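Local coordinates for protein mannose-specific lectin 3 chain 2 (Crocus vernus, PDB 3MEZ) that binds mannose as the second-domain chain of a heterotetrameric bulb-type lectin, probably with weak agglutinating activity towards trypsin-treated rabbit erythrocytes, at residues L21-S27 / L93-G99; H65-L69 / V81-Q87. All blocks are in the same frame, centred on the assembly; numbering follows the deposited sequence.

Contact 1: residues L21-S27 / L93-G99; sequences LATRDYS and LILQING
Tyr26 lays its ring over Gly99, with Gly99 CA 3.5 Å from the ring centroid and 16° off the normal, a CH-pi contact between the edge hairpin of one sheet and the turn that follows a strand of another, in the beta-prism II fold of bulb-type lectins. A side chain on Gly99 would collide with the ring, and its positive phi (84°) also favours glycine. Residues 21-27 form a beta hairpin with a two-residue loop, Arg24-Asp25: a type II' turn from Thr23 to Tyr26, closed by Thr23 N to Tyr26 O (3.1 Å) and Tyr26 N to Thr23 O (2.9 Å). Beside it, strand 93-95 runs into a type I turn from Gln96 to Gly99, with Gly99 N to Gln96 O at 3.0 Å. The axes of 21-23 and 93-95 approach to 7.4 Å, their directions 40° apart, with nearest CA pairs Leu21–Leu95 (6.6 Å), Thr23–Ile97 (6.5 Å) and Tyr26–Gly99 (6.5 Å). Leu95 (tp) is the main apolar plug between the sheets: its CD2 meets both arms of the hairpin, 4.1 Å from Leu21 CB and 4.2 Å from Tyr26 CB. Leu21 CD1 extends this layer to Leu93 CD1 (3.9 Å). Thr23 (chi1 t) places CG2 3.3 Å from Leu95 O, while its OG1 is hydrogen-bonded to Asp1 of a neighbouring lectin chain 1 subunit. At the exposed turn end, Ile97 CB lies over one face of the Arg24 guanidinium. One water joins the two turns, 2.6 Å from Tyr26 OH and donating to Ile97 O at 3.0 Å.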
# COMPACT_ATOMS: atom_id res chain seq x y z
N LEU B 21 1.85 -6.75 -10.78
CA LEU B 21 3.13 -7.39 -10.67
C LEU B 21 3.65 -7.56 -12.07
O LEU B 21 2.89 -7.71 -12.98
CB LEU B 21 3.05 -8.74 -10.02
CG LEU B 21 2.42 -8.93 -8.66
CD1 LEU B 21 2.44 -10.32 -8.22
CD2 LEU B 21 3.01 -8.05 -7.63
N ALA B 22 4.96 -7.48 -12.23
CA ALA B 22 5.62 -7.56 -13.50
C ALA B 22 6.95 -8.28 -13.42
O ALA B 22 7.67 -8.06 -12.51
CB ALA B 22 5.85 -6.20 -14.01
N THR B 23 7.25 -9.11 -14.41
CA THR B 23 8.58 -9.60 -14.68
C THR B 23 8.75 -9.95 -16.14
O THR B 23 7.89 -10.54 -16.71
CB THR B 23 8.98 -10.77 -13.79
OG1 THR B 23 10.35 -11.10 -14.00
CG2 THR B 23 8.21 -11.94 -14.08
N ARG B 24 9.87 -9.56 -16.71
CA ARG B 24 10.10 -9.72 -18.14
C ARG B 24 8.93 -9.11 -18.88
O ARG B 24 8.62 -8.02 -18.61
CB ARG B 24 10.36 -11.16 -18.52
CG ARG B 24 11.46 -11.77 -17.74
CD ARG B 24 11.99 -13.09 -18.29
NE ARG B 24 13.14 -13.59 -17.57
CZ ARG B 24 13.71 -14.76 -17.78
NH1 ARG B 24 13.24 -15.56 -18.66
NH2 ARG B 24 14.74 -15.13 -17.10
N ASP B 25 8.32 -9.84 -19.79
CA ASP B 25 7.17 -9.38 -20.52
C ASP B 25 5.83 -9.78 -19.92
O ASP B 25 4.84 -9.55 -20.50
CB ASP B 25 7.25 -9.71 -22.02
CG ASP B 25 7.38 -11.17 -22.30
OD1 ASP B 25 7.71 -11.95 -21.41
OD2 ASP B 25 7.21 -11.53 -23.45
N TYR B 26 5.86 -10.39 -18.75
CA TYR B 26 4.68 -10.80 -18.00
C TYR B 26 4.20 -9.73 -17.04
O TYR B 26 4.97 -9.06 -16.45
CB TYR B 26 4.94 -12.07 -17.20
CG TYR B 26 5.37 -13.27 -17.98
CD1 TYR B 26 6.66 -13.68 -17.98
CD2 TYR B 26 4.47 -13.98 -18.72
CE1 TYR B 26 7.04 -14.76 -18.68
CE2 TYR B 26 4.84 -15.06 -19.42
CZ TYR B 26 6.13 -15.45 -19.40
OH TYR B 26 6.52 -16.51 -20.11
N SER B 27 2.90 -9.61 -16.92
CA SER B 27 2.28 -8.84 -15.87
C SER B 27 1.03 -9.49 -15.28
O SER B 27 0.28 -10.12 -15.96
CB SER B 27 1.95 -7.46 -16.40
OG SER B 27 1.07 -7.51 -17.47
N LEU B 93 3.02 -14.34 -3.03
CA LEU B 93 2.61 -14.55 -4.40
C LEU B 93 3.75 -14.01 -5.25
O LEU B 93 4.05 -12.85 -5.18
CB LEU B 93 1.37 -13.77 -4.72
CG LEU B 93 0.36 -13.98 -5.86
CD1 LEU B 93 -0.10 -12.75 -6.60
CD2 LEU B 93 0.69 -15.07 -6.79
N ILE B 94 4.36 -14.88 -6.03
CA ILE B 94 5.44 -14.52 -6.90
C ILE B 94 5.08 -14.62 -8.38
O ILE B 94 4.62 -15.61 -8.83
CB ILE B 94 6.66 -15.42 -6.65
CG1 ILE B 94 7.07 -15.42 -5.19
CG2 ILE B 94 7.81 -14.98 -7.46
CD1 ILE B 94 8.08 -16.35 -4.86
N LEU B 95 5.32 -13.56 -9.12
CA LEU B 95 5.19 -13.66 -10.55
C LEU B 95 6.54 -14.09 -11.10
O LEU B 95 7.44 -13.33 -11.17
CB LEU B 95 4.74 -12.36 -11.18
CG LEU B 95 4.50 -12.35 -12.68
CD1 LEU B 95 3.39 -13.24 -13.06
CD2 LEU B 95 4.26 -10.97 -13.21
N GLN B 96 6.62 -15.35 -11.42
CA GLN B 96 7.85 -16.00 -11.82
C GLN B 96 8.31 -15.80 -13.28
O GLN B 96 7.54 -15.60 -14.14
CB GLN B 96 7.83 -17.49 -11.50
CG GLN B 96 7.33 -17.86 -10.17
CD GLN B 96 7.36 -19.32 -9.89
OE1 GLN B 96 7.38 -20.13 -10.78
NE2 GLN B 96 7.33 -19.66 -8.64
N ILE B 97 9.59 -15.98 -13.50
CA ILE B 97 10.19 -15.86 -14.81
C ILE B 97 9.69 -16.87 -15.82
O ILE B 97 9.77 -16.64 -16.96
CB ILE B 97 11.71 -15.88 -14.81
CG1 ILE B 97 12.21 -17.17 -14.24
CG2 ILE B 97 12.28 -14.71 -14.07
CD1 ILE B 97 13.55 -17.46 -14.56
N ASN B 98 9.12 -17.97 -15.36
CA ASN B 98 8.55 -18.99 -16.20
C ASN B 98 7.09 -18.73 -16.61
O ASN B 98 6.46 -19.56 -17.17
CB ASN B 98 8.69 -20.38 -15.58
CG ASN B 98 7.73 -20.61 -14.43
OD1 ASN B 98 7.15 -19.71 -13.92
ND2 ASN B 98 7.57 -21.84 -14.06
N GLY B 99 6.60 -17.55 -16.27
CA GLY B 99 5.27 -17.12 -16.59
C GLY B 99 4.12 -17.53 -15.68
O GLY B 99 3.00 -17.28 -15.96
O HOH W 1 9.00 -17.31 -19.79

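Contact 2: residues H65-L69 / V81-Q87; sequences HSGEL and VSNTVGQ. Unlike the reference sequence in segment 65-69: Glu68 (reference Gln).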
# COMPACT_ATOMS: atom_id res chain seq x y z
N HIS B 65 -3.64 -14.63 4.82
CA HIS B 65 -2.73 -15.32 5.70
C HIS B 65 -2.98 -16.83 5.84
O HIS B 65 -2.55 -17.45 6.76
CB HIS B 65 -2.60 -14.64 7.03
CG HIS B 65 -1.80 -13.38 6.98
ND1 HIS B 65 -2.34 -12.17 6.65
CD2 HIS B 65 -0.51 -13.14 7.26
CE1 HIS B 65 -1.42 -11.25 6.70
NE2 HIS B 65 -0.30 -11.81 7.07
N SER B 66 -3.73 -17.37 4.90
CA SER B 66 -3.79 -18.79 4.62
C SER B 66 -3.44 -19.10 3.15
O SER B 66 -3.75 -20.15 2.64
CB SER B 66 -5.16 -19.36 4.99
OG SER B 66 -5.44 -19.24 6.36
N GLY B 67 -2.82 -18.15 2.47
CA GLY B 67 -2.46 -18.33 1.09
C GLY B 67 -3.57 -18.10 0.08
O GLY B 67 -3.36 -18.27 -1.06
N GLU B 68 -4.75 -17.72 0.53
CA GLU B 68 -5.86 -17.45 -0.36
C GLU B 68 -5.74 -16.14 -1.12
O GLU B 68 -5.33 -15.21 -0.56
CB GLU B 68 -7.20 -17.51 0.42
CG GLU B 68 -7.60 -16.27 1.22
CD GLU B 68 -6.92 -16.15 2.57
OE1 GLU B 68 -7.50 -15.67 3.53
OE2 GLU B 68 -5.78 -16.49 2.66
N LEU B 69 -6.16 -16.10 -2.37
CA LEU B 69 -6.30 -14.86 -3.12
C LEU B 69 -7.76 -14.54 -3.38
O LEU B 69 -8.39 -15.23 -4.11
CB LEU B 69 -5.67 -14.99 -4.49
CG LEU B 69 -4.22 -14.92 -4.84
CD1 LEU B 69 -4.11 -14.98 -6.35
CD2 LEU B 69 -3.61 -13.68 -4.33
N VAL B 81 -12.43 -16.32 -5.35
CA VAL B 81 -11.42 -16.75 -4.45
C VAL B 81 -10.70 -17.98 -4.99
O VAL B 81 -11.29 -18.81 -5.62
CB VAL B 81 -11.95 -17.07 -3.07
CG1 VAL B 81 -10.85 -17.28 -2.15
CG2 VAL B 81 -12.77 -15.99 -2.56
N SER B 82 -9.42 -18.07 -4.73
CA SER B 82 -8.67 -19.24 -5.07
C SER B 82 -9.01 -20.36 -4.08
O SER B 82 -9.60 -20.12 -3.06
CB SER B 82 -7.19 -18.93 -5.15
OG SER B 82 -6.67 -18.66 -3.91
N ASN B 83 -8.64 -21.59 -4.42
CA ASN B 83 -9.07 -22.72 -3.62
C ASN B 83 -8.17 -23.02 -2.44
O ASN B 83 -8.41 -23.92 -1.70
CB ASN B 83 -9.35 -23.95 -4.46
CG ASN B 83 -8.14 -24.46 -5.16
OD1 ASN B 83 -7.07 -23.95 -5.01
ND2 ASN B 83 -8.32 -25.49 -5.93
N THR B 84 -7.12 -22.24 -2.27
CA THR B 84 -6.15 -22.49 -1.25
C THR B 84 -6.53 -22.21 0.14
O THR B 84 -7.20 -21.27 0.40
CB THR B 84 -4.84 -21.69 -1.40
OG1 THR B 84 -4.45 -21.26 -0.11
CG2 THR B 84 -4.98 -20.48 -2.25
N VAL B 85 -6.06 -23.03 1.05
CA VAL B 85 -6.06 -22.64 2.42
C VAL B 85 -5.18 -23.45 3.32
O VAL B 85 -5.63 -24.42 3.92
CB VAL B 85 -7.43 -22.57 2.95
CG1 VAL B 85 -7.84 -21.11 3.11
CG2 VAL B 85 -8.34 -23.26 2.00
N GLY B 86 -3.95 -23.01 3.42
CA GLY B 86 -2.94 -23.60 4.24
C GLY B 86 -2.97 -23.14 5.66
O GLY B 86 -3.89 -22.57 6.12
N GLN B 87 -1.92 -23.44 6.37
CA GLN B 87 -1.79 -23.12 7.77
C GLN B 87 -1.63 -21.60 7.95
O GLN B 87 -1.07 -20.93 7.12
CB GLN B 87 -0.60 -23.91 8.29
CG GLN B 87 -0.13 -23.62 9.67
CD GLN B 87 1.28 -24.10 9.95
OE1 GLN B 87 1.90 -24.77 9.14
NE2 GLN B 87 1.79 -23.75 11.11
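Three hydrogen bonds tie the loop 65-69 to the segment 81-87, one at one end and two at the other. Ser66 O accepts from Gly86 N (3.0 Å); Leu69 N donates almost linearly to Ser82 OG (3.0 Å, 174°), and Ser82 N returns a bond to Leu69 O (3.1 Å). CA-H...O contacts back them up, Val85 CA to Ser66 O and Val81 CA to Leu69 O, both 3.4 Å. Within the loop, Ser66 N donates a hydrogen bond to Glu68 OE2 (3.2 Å), so the Glu68 carboxylate folds back over the start of the loop. Gly67, with phi 80° and psi 3°, is where the loop turns: a CB would jam against the preceding carbonyl and crowd Thr84 OG1. The Thr84 side chain lies against this bare backbone, its CG2 unusually close to Gly67 O (3.0 Å). Apolar contact is sparse, chiefly Ser66 CB on Val85 CG1 (3.7 Å). The arrangement carries the antiparallel pairing of strands 69-72 and 78-81 on into irregular backbone at the edge of one sheet of the beta-prism. His65 stacks on His58 of the second copy of this protein, and Trp105 of lectin chain 1 packs on Leu69 and Ser82. Towards the interior, Leu69 rests on Met61 and Leu63 of strand 60-63, the next strand of the sheet, while beyond Gln87 the chain leads on to strand 92-95.

Along the chain the order is 21-27, 65-69, 81-87, 93-99, so both segments of contact 2 fall between those of contact 1. Their centres lie 20 Å apart, yet the two touch where Leu93 CG meets Leu69 CD2 at 4.3 Å. Together they involve all three sheets of the prism: contact 1 packs the sheet of strands 20-23 to 45-49 against that of 8-10, 92-95 and 101-110, whereas contact 2 lies where the edge strand 78-81 ends and its neighbour 69-72 begins, in the third sheet. Lectin chain 1 reaches both, and the second copy of this protein reaches contact 2, so the contacts lie close to interfaces within the heterotetramer.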